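Local structure of PmoF1 (6P1E) at residues L10-P15 with M103-E108; D41-V46 with A84-L89; A67-L70 with K76-L79. The protein probably serves as a periplasmic copper chaperone of methane-oxidizing bacteria, binding copper(II) through its PCu(A)C domain. All coordinates share one frame; numbering follows the deposited sequence.

Interaction 1 of 3, residues L10-P15 with M103-E108; sequences LKVEHP and MTLVFE. With CU (copper (II) ion), chain E.
A leucine methyl resting over the face of a phenylalanine ring is the striking feature here: Leu10 CD1 sits 3.7 Å from the centroid of the Phe107 ring, 19° off the ring normal, in a CH-pi contact. It joins two strands across the core of the cupredoxin-like beta sandwich of the PCu(A)C family. The strand axes, 11.1 Å apart at closest approach, run at 148° to one another, roughly antiparallel, and the segments meet through side chains, not backbone bonds. The methyl lies somewhat off centre, toward the rim, where Leu10 CD1 comes within 3.5 Å of Phe107 CD1. Leu10 has its CG anti to the carbonyl carbon (chi1 -49°), and its CD1 branch is the one that descends onto the ring. Two residues on, Val12 forks between two partners. Its CG2 meets the ring obliquely, 3.9 Å from Phe107 CZ, while both its methyls face the tip of Leu105. With an alanine here instead of Phe107, the surface on which Leu10 CD1 and Val12 CG2 rest would be lost, and the gap would probably let both side chains shift or turn. Branched aliphatic and aromatic residues suit these strands because all four touching side chains are buried, and Val113 and Val7 add further apolar packing around Phe107. On the face turned away, Glu13 packs on His14 of the second subunit and, with His34, belongs to a copper site. At the corner of the chain, His14 NE2 binds copper at 2.0 Å, an ion shared with His34 NE2 of the second subunit, whose Phe32 stacks on the His14 ring. The last contact, away from the phenylalanine, is Val12 CG1 against Leu105 CD1, tip to tip at 3.9 Å.

Interaction 2 of 3, residues D41-V46 with A84-L89; sequences DKLVAV and AYVALL
Val46 and Val86 mark the nearest backbone approach of the two strands, their CA atoms 8.0 Å apart, too far for main-chain pairing, and no hydrogen bond crosses the contact. Their side chains meet tip to tip instead. Val46 CG2 lies 4.0 Å from Val86 CG1 and nearly as close to the other methyl, so one methyl of Val46 faces the fork of Val86. In Val86, CG1 is anti to the backbone N (chi1 -180°) and CG2 anti to the carbonyl carbon, which turns both branches to Val46 CG2, and Val86 CG2 also meets Leu43 CD2, at a looser 4.3 Å. Leu43 and Val46 can both turn inward although three residues apart because a classic beta bulge intervenes, Val44 and Ala45 together facing Val106. Compact valines suit this buried spot, and the longer leucine spans the wider gap. At the start of the strand, Asp41 OD1 accepts Lys42 N at 2.7 Å, from the anti side of the carboxylate and tilted 24° out of its plane. The same carboxylate also takes the backbone N of Lys109 and of Ala110, which gives a buried acid several donors. Around the apolar centre, Met103 and Leu105 of strand 100-107 and Ala54 of strand 51-57 pack on Val46, while Phe29 of strand 27-35 lies against Val86.

Interaction 3 of 3, residues A67-L70 with K76-L79; sequences APVL and KITL
Leu70 and Ile77 bring the two backbones nearest, CA to CA at 8.3 Å, and no hydrogen bond passes between the segments even though a short turn connects their strands. Val69 carries most of the side-chain contact, with each methyl assigned to a different partner. CG1, anti to the backbone N (chi1 180°), slides past Ile77 and comes within 3.9 Å of Ile77 CG2. Val69 CG2 reaches Leu79 CD2, also at 3.9 Å, the two side chains meeting at a slant. Leu79 CD2 thus lies against both branches of the valine, its distance to Val69 CG1 being 4.2 Å. Ile77 divides its own branches as well: CG2 serves the valine, whereas CG1 meets the carbonyl of Leu70 nearly end-on, 3.6 Å from Leu70 O. Its second torsion (chi2 -65°) folds the terminal methyl back, so that Ile77 CD1 stays near that carbonyl, 4.0 Å from Leu70 O. These are packing contacts of hydrocarbon on oxygen. Beta-branched valine and isoleucine fit extended strands and offer two hydrocarbon branches each; Leu79 extends the packing further inward, while Leu70 sits at the exposed margin with its CD1 and CD2 methyls directed off the contact. On the other face of 76-79, Lys76 and Thr78 make weak hydrogen bonds to Ile119 O and Asp120 OD1 of the second subunit. Val69 pairs through its backbone with Leu43, but Ile77 pairs with Ile33 and Leu79 with Ala31. Consecutive strands that each pair elsewhere and meet through side chains are characteristic of a beta-arch, here within the cupredoxin-like sandwich.

From the N terminus, strand 10-18 opens the widest loop, which interaction 1 closes only when the chain reaches strand 100-107. Within it, interaction 2 joins strand 41-47 to the later part of strand 75-91, and interaction 3, innermost of all, joins strand 69-71 to the beginning of that same long strand. The three closures therefore nest without crossing. Backbone pairing also joins them laterally within the sheet: Val106 N with Ala45 O links interactions 1 and 2, and Leu43 N with Val69 O links interactions 2 and 3. Strand 41-47 thus lies between strands 100-107 and 69-71, and the contacts tie this row to strands 10-18 and 75-91.

Interaction 1 of 3, residues L10-P15 with M103-E108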
ATOM      1  N   LEU B  10      11.285 -10.223  10.453  1.00 13.43           N
ATOM      2  CA  LEU B  10      10.486  -9.153   9.866  1.00 11.27           C
ATOM      3  C   LEU B  10      10.297  -9.378   8.373  1.00 10.69           C
ATOM      4  O   LEU B  10      11.155  -9.955   7.706  1.00 11.56           O
ATOM      5  CB  LEU B  10      11.136  -7.782  10.085  1.00 13.40           C
ATOM      6  CG  LEU B  10      11.597  -7.434  11.501  1.00 20.40           C
ATOM      7  CD1 LEU B  10      12.199  -6.035  11.520  1.00 14.89           C
ATOM      8  CD2 LEU B  10      10.447  -7.539  12.482  1.00 15.59           C
ATOM      9  N   LYS B  11       9.170  -8.910   7.855  1.00  9.61           N
ATOM     10  CA  LYS B  11       8.941  -8.890   6.417  1.00  9.51           C
ATOM     11  C   LYS B  11       8.525  -7.489   6.024  1.00 10.54           C
ATOM     12  O   LYS B  11       7.586  -6.931   6.592  1.00 10.07           O
ATOM     13  CB  LYS B  11       7.873  -9.903   6.002  1.00 16.15           C
ATOM     14  CG  LYS B  11       8.222 -11.346   6.321  1.00 36.00           C
ATOM     15  CD  LYS B  11       7.412 -12.310   5.469  1.00 53.14           C
ATOM     16  CE  LYS B  11       7.745 -13.757   5.798  1.00 59.04           C
ATOM     17  NZ  LYS B  11       6.867 -14.724   5.083  1.00 68.68           N
ATOM     18  N   VAL B  12       9.235  -6.926   5.053  1.00  6.97           N
ATOM     19  CA  VAL B  12       8.891  -5.625   4.505  1.00  6.08           C
ATOM     20  C   VAL B  12       8.223  -5.887   3.170  1.00  6.82           C
ATOM     21  O   VAL B  12       8.865  -6.343   2.223  1.00  8.95           O
ATOM     22  CB  VAL B  12      10.129  -4.730   4.323  1.00  9.02           C
ATOM     23  CG1 VAL B  12       9.743  -3.387   3.710  1.00  9.72           C
ATOM     24  CG2 VAL B  12      10.837  -4.532   5.655  1.00 12.66           C
ATOM     25  N   GLU B  13       6.939  -5.563   3.088  1.00  6.54           N
ATOM     26  CA  GLU B  13       6.144  -5.934   1.933  1.00  7.05           C
ATOM     27  C   GLU B  13       5.761  -4.706   1.123  1.00  5.17           C
ATOM     28  O   GLU B  13       5.354  -3.675   1.656  1.00  7.08           O
ATOM     29  CB  GLU B  13       4.902  -6.714   2.380  1.00  9.61           C
ATOM     30  CG  GLU B  13       5.260  -8.003   3.114  1.00  9.67           C
ATOM     31  CD  GLU B  13       4.055  -8.835   3.513  1.00 30.81           C
ATOM     32  OE1 GLU B  13       2.931  -8.497   3.098  1.00 17.80           O
ATOM     33  OE2 GLU B  13       4.233  -9.833   4.244  1.00 19.75           O
ATOM     34  N   HIS B  14       5.945  -4.851  -0.183  1.00  5.57           N
ATOM     35  CA  HIS B  14       5.587  -3.856  -1.178  1.00  7.54           C
ATOM     36  C   HIS B  14       5.975  -2.431  -0.790  1.00  5.39           C
ATOM     37  O   HIS B  14       5.132  -1.531  -0.746  1.00  5.58           O
ATOM     38  CB  HIS B  14       4.101  -3.919  -1.489  1.00  5.89           C
ATOM     39  CG  HIS B  14       3.776  -3.350  -2.827  1.00  7.41           C
ATOM     40  ND1 HIS B  14       3.752  -1.994  -3.063  1.00 11.74           N
ATOM     41  CD2 HIS B  14       3.535  -3.947  -4.016  1.00  8.39           C
ATOM     42  CE1 HIS B  14       3.477  -1.780  -4.334  1.00  9.00           C
ATOM     43  NE2 HIS B  14       3.340  -2.950  -4.936  1.00  8.89           N
ATOM     44  N   PRO B  15       7.264  -2.218  -0.501  1.00  5.90           N
ATOM     45  CA  PRO B  15       7.738  -0.852  -0.271  1.00  6.92           C
ATOM     46  C   PRO B  15       7.512   0.021  -1.495  1.00  7.81           C
ATOM     47  O   PRO B  15       7.769  -0.409  -2.620  1.00  8.00           O
ATOM     48  CB  PRO B  15       9.231  -1.039   0.002  1.00  7.26           C
ATOM     49  CG  PRO B  15       9.581  -2.297  -0.716  1.00  9.22           C
ATOM     50  CD  PRO B  15       8.375  -3.181  -0.593  1.00  8.04           C
ATOM     51  N   MET B 103      17.032   1.794  -1.187  1.00 21.40           N
ATOM     52  CA  MET B 103      17.033   2.337   0.161  1.00 21.17           C
ATOM     53  C   MET B 103      17.547   1.269   1.106  1.00 20.96           C
ATOM     54  O   MET B 103      17.457   0.078   0.811  1.00 20.42           O
ATOM     55  CB  MET B 103      15.626   2.772   0.588  1.00 21.50           C
ATOM     56  CG  MET B 103      14.895   3.668  -0.399  1.00 19.40           C
ATOM     57  SD  MET B 103      13.149   3.859   0.022  1.00 21.93           S
ATOM     58  CE  MET B 103      13.254   4.568   1.662  1.00 23.77           C
ATOM     59  N   THR B 104      18.065   1.699   2.250  1.00 21.71           N
ATOM     60  CA  THR B 104      18.435   0.777   3.307  1.00 21.43           C
ATOM     61  C   THR B 104      17.595   1.096   4.529  1.00 20.11           C
ATOM     62  O   THR B 104      17.627   2.213   5.043  1.00 21.03           O
ATOM     63  CB  THR B 104      19.933   0.873   3.663  1.00 24.34           C
ATOM     64  OG1 THR B 104      20.726   0.646   2.491  1.00 26.54           O
ATOM     65  CG2 THR B 104      20.298  -0.155   4.727  1.00 25.69           C
ATOM     66  N   LEU B 105      16.833   0.108   4.982  1.00 18.54           N
ATOM     67  CA  LEU B 105      16.067   0.241   6.209  1.00 17.84           C
ATOM     68  C   LEU B 105      16.901  -0.310   7.350  1.00 20.15           C
ATOM     69  O   LEU B 105      17.510  -1.371   7.221  1.00 18.78           O
ATOM     70  CB  LEU B 105      14.728  -0.495   6.113  1.00 16.47           C
ATOM     71  CG  LEU B 105      13.854  -0.173   4.899  1.00 21.03           C
ATOM     72  CD1 LEU B 105      12.570  -0.991   4.942  1.00 19.63           C
ATOM     73  CD2 LEU B 105      13.548   1.314   4.814  1.00 30.12           C
ATOM     74  N   VAL B 106      16.926   0.414   8.461  1.00 19.16           N
ATOM     75  CA  VAL B 106      17.711   0.019   9.620  1.00 19.98           C
ATOM     76  C   VAL B 106      16.781  -0.273  10.786  1.00 19.38           C
ATOM     77  O   VAL B 106      16.085   0.617  11.278  1.00 19.81           O
ATOM     78  CB  VAL B 106      18.723   1.109  10.025  1.00 22.10           C
ATOM     79  CG1 VAL B 106      19.621   0.613  11.151  1.00 23.12           C
ATOM     80  CG2 VAL B 106      19.560   1.537   8.824  1.00 23.42           C
ATOM     81  N   PHE B 107      16.762  -1.533  11.205  1.00 18.94           N
ATOM     82  CA  PHE B 107      15.959  -1.965  12.340  1.00 18.91           C
ATOM     83  C   PHE B 107      16.859  -2.138  13.557  1.00 19.95           C
ATOM     84  O   PHE B 107      17.986  -2.617  13.431  1.00 20.44           O
ATOM     85  CB  PHE B 107      15.225  -3.264  12.014  1.00 18.34           C
ATOM     86  CG  PHE B 107      14.254  -3.137  10.876  1.00 17.59           C
ATOM     87  CD1 PHE B 107      12.965  -2.676  11.094  1.00 17.73           C
ATOM     88  CD2 PHE B 107      14.636  -3.463   9.584  1.00 17.16           C
ATOM     89  CE1 PHE B 107      12.069  -2.555  10.046  1.00 17.28           C
ATOM     90  CE2 PHE B 107      13.746  -3.343   8.532  1.00 16.58           C
ATOM     91  CZ  PHE B 107      12.462  -2.888   8.762  1.00 16.54           C
ATOM     92  N   GLU B 108      16.367  -1.740  14.727  1.00 20.66           N
ATOM     93  CA  GLU B 108      17.180  -1.757  15.944  1.00 21.85           C
ATOM     94  C   GLU B 108      17.766  -3.137  16.238  1.00 21.81           C
ATOM     95  O   GLU B 108      18.939  -3.252  16.596  1.00 22.70           O
ATOM     96  CB  GLU B 108      16.367  -1.283  17.151  1.00 22.93           C
ATOM     97  CG  GLU B 108      17.192  -1.222  18.439  1.00 33.13           C
ATOM     98  CD  GLU B 108      16.409  -0.704  19.630  1.00 57.66           C
ATOM     99  OE1 GLU B 108      15.178  -0.911  19.678  1.00 57.31           O
ATOM    100  OE2 GLU B 108      17.031  -0.088  20.523  1.00 70.97           O
TER
HETATM  101 CU    CU E 203       3.136  -2.874  -6.957  1.00 17.30          CU

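Interaction 2 of 3, residues D41-V46 with A84-L89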
ATOM      1  N   ASP B  41      10.577  -4.913  17.693  1.00 17.80           N
ATOM      2  CA  ASP B  41      11.665  -4.257  16.980  1.00 17.70           C
ATOM      3  C   ASP B  41      11.227  -2.837  16.643  1.00 17.46           C
ATOM      4  O   ASP B  41      10.116  -2.429  16.982  1.00 17.43           O
ATOM      5  CB  ASP B  41      12.040  -5.032  15.712  1.00 16.43           C
ATOM      6  CG  ASP B  41      13.502  -4.851  15.320  1.00 20.24           C
ATOM      7  OD1 ASP B  41      14.102  -3.813  15.676  1.00 18.19           O
ATOM      8  OD2 ASP B  41      14.056  -5.751  14.652  1.00 17.74           O
ATOM      9  N   LYS B  42      12.105  -2.085  15.990  1.00 17.52           N
ATOM     10  CA  LYS B  42      11.809  -0.708  15.614  1.00 21.47           C
ATOM     11  C   LYS B  42      12.499  -0.360  14.309  1.00 16.77           C
ATOM     12  O   LYS B  42      13.644  -0.742  14.102  1.00 17.25           O
ATOM     13  CB  LYS B  42      12.282   0.270  16.693  1.00 25.66           C
ATOM     14  CG  LYS B  42      11.733   0.034  18.086  1.00 41.68           C
ATOM     15  CD  LYS B  42      12.246   1.112  19.032  1.00 34.27           C
ATOM     16  CE  LYS B  42      11.858   0.837  20.474  1.00 42.06           C
ATOM     17  NZ  LYS B  42      12.402   1.870  21.398  1.00 58.67           N
ATOM     18  N   LEU B  43      11.810   0.367  13.435  1.00 16.83           N
ATOM     19  CA  LEU B  43      12.481   1.018  12.318  1.00 15.66           C
ATOM     20  C   LEU B  43      13.038   2.334  12.846  1.00 17.19           C
ATOM     21  O   LEU B  43      12.277   3.237  13.196  1.00 17.50           O
ATOM     22  CB  LEU B  43      11.528   1.248  11.145  1.00 14.26           C
ATOM     23  CG  LEU B  43      12.133   1.979   9.941  1.00 16.49           C
ATOM     24  CD1 LEU B  43      13.220   1.144   9.283  1.00 16.84           C
ATOM     25  CD2 LEU B  43      11.048   2.343   8.938  1.00 15.72           C
ATOM     26  N   VAL B  44      14.362   2.437  12.916  1.00 18.36           N
ATOM     27  CA  VAL B  44      15.003   3.579  13.565  1.00 20.20           C
ATOM     28  C   VAL B  44      15.669   4.537  12.581  1.00 23.53           C
ATOM     29  O   VAL B  44      15.869   5.710  12.894  1.00 22.59           O
ATOM     30  CB  VAL B  44      16.059   3.115  14.592  1.00 21.87           C
ATOM     31  CG1 VAL B  44      15.395   2.330  15.712  1.00 28.54           C
ATOM     32  CG2 VAL B  44      17.150   2.285  13.919  1.00 25.91           C
ATOM     33  N   ALA B  45      16.013   4.045  11.397  1.00 19.71           N
ATOM     34  CA  ALA B  45      16.662   4.889  10.403  1.00 20.27           C
ATOM     35  C   ALA B  45      16.439   4.389   8.983  1.00 18.83           C
ATOM     36  O   ALA B  45      16.188   3.206   8.754  1.00 17.70           O
ATOM     37  CB  ALA B  45      18.154   4.987  10.694  1.00 22.24           C
ATOM     38  N   VAL B  46      16.537   5.316   8.036  1.00 19.07           N
ATOM     39  CA  VAL B  46      16.455   5.002   6.618  1.00 18.15           C
ATOM     40  C   VAL B  46      17.578   5.739   5.902  1.00 21.78           C
ATOM     41  O   VAL B  46      17.770   6.936   6.107  1.00 26.04           O
ATOM     42  CB  VAL B  46      15.089   5.402   6.021  1.00 17.16           C
ATOM     43  CG1 VAL B  46      15.081   5.251   4.501  1.00 16.76           C
ATOM     44  CG2 VAL B  46      13.975   4.575   6.649  1.00 17.99           C
ATOM     45  N   ALA B  84       1.463   6.871   9.432  1.00 15.04           N
ATOM     46  CA  ALA B  84       2.911   6.795   9.596  1.00 16.64           C
ATOM     47  C   ALA B  84       3.598   6.602   8.248  1.00 14.02           C
ATOM     48  O   ALA B  84       3.062   5.952   7.350  1.00 14.62           O
ATOM     49  CB  ALA B  84       3.282   5.669  10.548  1.00 17.88           C
ATOM     50  N   TYR B  85       4.774   7.198   8.098  1.00 11.08           N
ATOM     51  CA  TYR B  85       5.498   7.155   6.838  1.00 10.48           C
ATOM     52  C   TYR B  85       6.920   7.647   7.059  1.00 12.73           C
ATOM     53  O   TYR B  85       7.255   8.120   8.146  1.00 12.68           O
ATOM     54  CB  TYR B  85       4.801   8.009   5.773  1.00 12.06           C
ATOM     55  CG  TYR B  85       4.996   9.497   5.964  1.00 16.93           C
ATOM     56  CD1 TYR B  85       5.816  10.225   5.112  1.00 23.18           C
ATOM     57  CD2 TYR B  85       4.365  10.172   7.000  1.00 13.36           C
ATOM     58  CE1 TYR B  85       5.998  11.582   5.283  1.00 23.48           C
ATOM     59  CE2 TYR B  85       4.542  11.529   7.181  1.00 20.02           C
ATOM     60  CZ  TYR B  85       5.358  12.231   6.318  1.00 20.70           C
ATOM     61  OH  TYR B  85       5.534  13.584   6.496  1.00 19.06           O
ATOM     62  N   VAL B  86       7.749   7.522   6.028  1.00 11.04           N
ATOM     63  CA  VAL B  86       9.090   8.088   6.050  1.00 11.61           C
ATOM     64  C   VAL B  86       9.160   9.216   5.033  1.00 12.88           C
ATOM     65  O   VAL B  86       8.858   9.020   3.856  1.00 13.19           O
ATOM     66  CB  VAL B  86      10.166   7.028   5.740  1.00 12.36           C
ATOM     67  CG1 VAL B  86      11.562   7.645   5.779  1.00 15.68           C
ATOM     68  CG2 VAL B  86      10.062   5.871   6.714  1.00 12.15           C
ATOM     69  N   ALA B  87       9.554  10.398   5.497  1.00 13.98           N
ATOM     70  CA  ALA B  87       9.730  11.539   4.614  1.00 16.50           C
ATOM     71  C   ALA B  87      11.102  11.486   3.965  1.00 16.37           C
ATOM     72  O   ALA B  87      12.112  11.341   4.651  1.00 16.60           O
ATOM     73  CB  ALA B  87       9.555  12.842   5.384  1.00 18.76           C
ATOM     74  N   LEU B  88      11.122  11.582   2.639  1.00 16.77           N
ATOM     75  CA  LEU B  88      12.363  11.641   1.872  1.00 18.09           C
ATOM     76  C   LEU B  88      12.554  13.073   1.383  1.00 20.49           C
ATOM     77  O   LEU B  88      11.792  13.549   0.545  1.00 22.65           O
ATOM     78  CB  LEU B  88      12.324  10.663   0.697  1.00 20.12           C
ATOM     79  CG  LEU B  88      12.030   9.200   1.043  1.00 25.29           C
ATOM     80  CD1 LEU B  88      12.061   8.341  -0.211  1.00 24.08           C
ATOM     81  CD2 LEU B  88      13.009   8.664   2.077  1.00 28.25           C
ATOM     82  N   LEU B  89      13.558  13.759   1.918  1.00 22.06           N
ATOM     83  CA  LEU B  89      13.740  15.184   1.653  1.00 28.22           C
ATOM     84  C   LEU B  89      14.878  15.439   0.654  1.00 35.46           C
ATOM     85  O   LEU B  89      15.853  14.692   0.602  1.00 38.31           O
ATOM     86  CB  LEU B  89      14.003  15.919   2.972  1.00 35.21           C
ATOM     87  CG  LEU B  89      13.057  15.581   4.130  1.00 35.70           C
ATOM     88  CD1 LEU B  89      13.492  16.295   5.400  1.00 50.49           C
ATOM     89  CD2 LEU B  89      11.635  15.957   3.754  1.00 38.48           C
TER

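Interaction 3 of 3, residues A67-L70 with K76-L79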
ATOM      1  N   ALA B  67       9.873  10.230  14.768  1.00 20.16           N
ATOM      2  CA  ALA B  67       9.757   9.136  15.720  1.00 28.81           C
ATOM      3  C   ALA B  67       9.910   7.799  15.006  1.00 20.52           C
ATOM      4  O   ALA B  67       9.461   7.648  13.870  1.00 19.13           O
ATOM      5  CB  ALA B  67       8.420   9.203  16.439  1.00 28.62           C
ATOM      6  N   PRO B  68      10.540   6.817  15.670  1.00 22.03           N
ATOM      7  CA  PRO B  68      10.691   5.506  15.031  1.00 21.81           C
ATOM      8  C   PRO B  68       9.354   4.800  14.840  1.00 20.85           C
ATOM      9  O   PRO B  68       8.382   5.134  15.519  1.00 21.15           O
ATOM     10  CB  PRO B  68      11.578   4.737  16.016  1.00 24.42           C
ATOM     11  CG  PRO B  68      11.319   5.382  17.333  1.00 26.02           C
ATOM     12  CD  PRO B  68      11.117   6.838  17.026  1.00 24.79           C
ATOM     13  N   VAL B  69       9.311   3.841  13.924  1.00 15.14           N
ATOM     14  CA  VAL B  69       8.147   2.977  13.787  1.00 12.61           C
ATOM     15  C   VAL B  69       8.308   1.806  14.744  1.00 13.74           C
ATOM     16  O   VAL B  69       9.227   0.998  14.598  1.00 12.88           O
ATOM     17  CB  VAL B  69       7.969   2.462  12.346  1.00 14.04           C
ATOM     18  CG1 VAL B  69       6.748   1.560  12.247  1.00 12.34           C
ATOM     19  CG2 VAL B  69       7.844   3.628  11.379  1.00 12.32           C
ATOM     20  N   LEU B  70       7.426   1.733  15.734  1.00 17.61           N
ATOM     21  CA  LEU B  70       7.426   0.620  16.672  1.00 16.69           C
ATOM     22  C   LEU B  70       6.798  -0.604  16.014  1.00 15.31           C
ATOM     23  O   LEU B  70       5.774  -0.502  15.340  1.00 16.04           O
ATOM     24  CB  LEU B  70       6.680   0.999  17.950  1.00 18.93           C
ATOM     25  CG  LEU B  70       7.176   2.272  18.647  1.00 28.92           C
ATOM     26  CD1 LEU B  70       6.436   2.490  19.957  1.00 35.99           C
ATOM     27  CD2 LEU B  70       8.681   2.233  18.886  1.00 38.21           C
ATOM     28  N   LYS B  76       1.505  -6.449  12.505  1.00 17.74           N
ATOM     29  CA  LYS B  76       1.910  -5.774  11.286  1.00 14.37           C
ATOM     30  C   LYS B  76       1.599  -4.292  11.423  1.00 13.91           C
ATOM     31  O   LYS B  76       0.657  -3.911  12.121  1.00 16.87           O
ATOM     32  CB  LYS B  76       1.190  -6.370  10.079  1.00 25.69           C
ATOM     33  CG  LYS B  76      -0.323  -6.260  10.167  1.00 33.55           C
ATOM     34  CD  LYS B  76      -1.024  -7.438   9.510  1.00 46.15           C
ATOM     35  CE  LYS B  76      -2.520  -7.413   9.810  1.00 47.03           C
ATOM     36  NZ  LYS B  76      -3.332  -8.197   8.835  1.00 73.56           N
ATOM     37  N   ILE B  77       2.403  -3.465  10.763  1.00 12.35           N
ATOM     38  CA  ILE B  77       2.221  -2.019  10.776  1.00 14.24           C
ATOM     39  C   ILE B  77       2.181  -1.505   9.347  1.00 11.28           C
ATOM     40  O   ILE B  77       3.016  -1.877   8.520  1.00 11.20           O
ATOM     41  CB  ILE B  77       3.347  -1.296  11.545  1.00 17.39           C
ATOM     42  CG1 ILE B  77       3.449  -1.827  12.980  1.00 29.38           C
ATOM     43  CG2 ILE B  77       3.116   0.214  11.544  1.00 25.62           C
ATOM     44  CD1 ILE B  77       2.226  -1.553  13.846  1.00 49.31           C
ATOM     45  N   THR B  78       1.214  -0.638   9.074  1.00 12.23           N
ATOM     46  CA  THR B  78       1.083  -0.008   7.769  1.00 10.52           C
ATOM     47  C   THR B  78       1.636   1.396   7.755  1.00 11.92           C
ATOM     48  O   THR B  78       1.214   2.243   8.545  1.00 14.45           O
ATOM     49  CB  THR B  78      -0.378   0.088   7.331  1.00 18.29           C
ATOM     50  OG1 THR B  78      -1.019  -1.168   7.537  1.00 24.43           O
ATOM     51  CG2 THR B  78      -0.487   0.494   5.867  1.00 31.80           C
ATOM     52  N   LEU B  79       2.576   1.638   6.851  1.00  8.70           N
ATOM     53  CA  LEU B  79       2.958   2.995   6.503  1.00  8.73           C
ATOM     54  C   LEU B  79       2.225   3.328   5.211  1.00 11.86           C
ATOM     55  O   LEU B  79       2.479   2.714   4.176  1.00  9.81           O
ATOM     56  CB  LEU B  79       4.471   3.141   6.334  1.00 10.57           C
ATOM     57  CG  LEU B  79       5.350   2.629   7.481  1.00 24.05           C
ATOM     58  CD1 LEU B  79       6.807   3.008   7.232  1.00 21.15           C
ATOM     59  CD2 LEU B  79       4.879   3.134   8.837  1.00 55.78           C
TER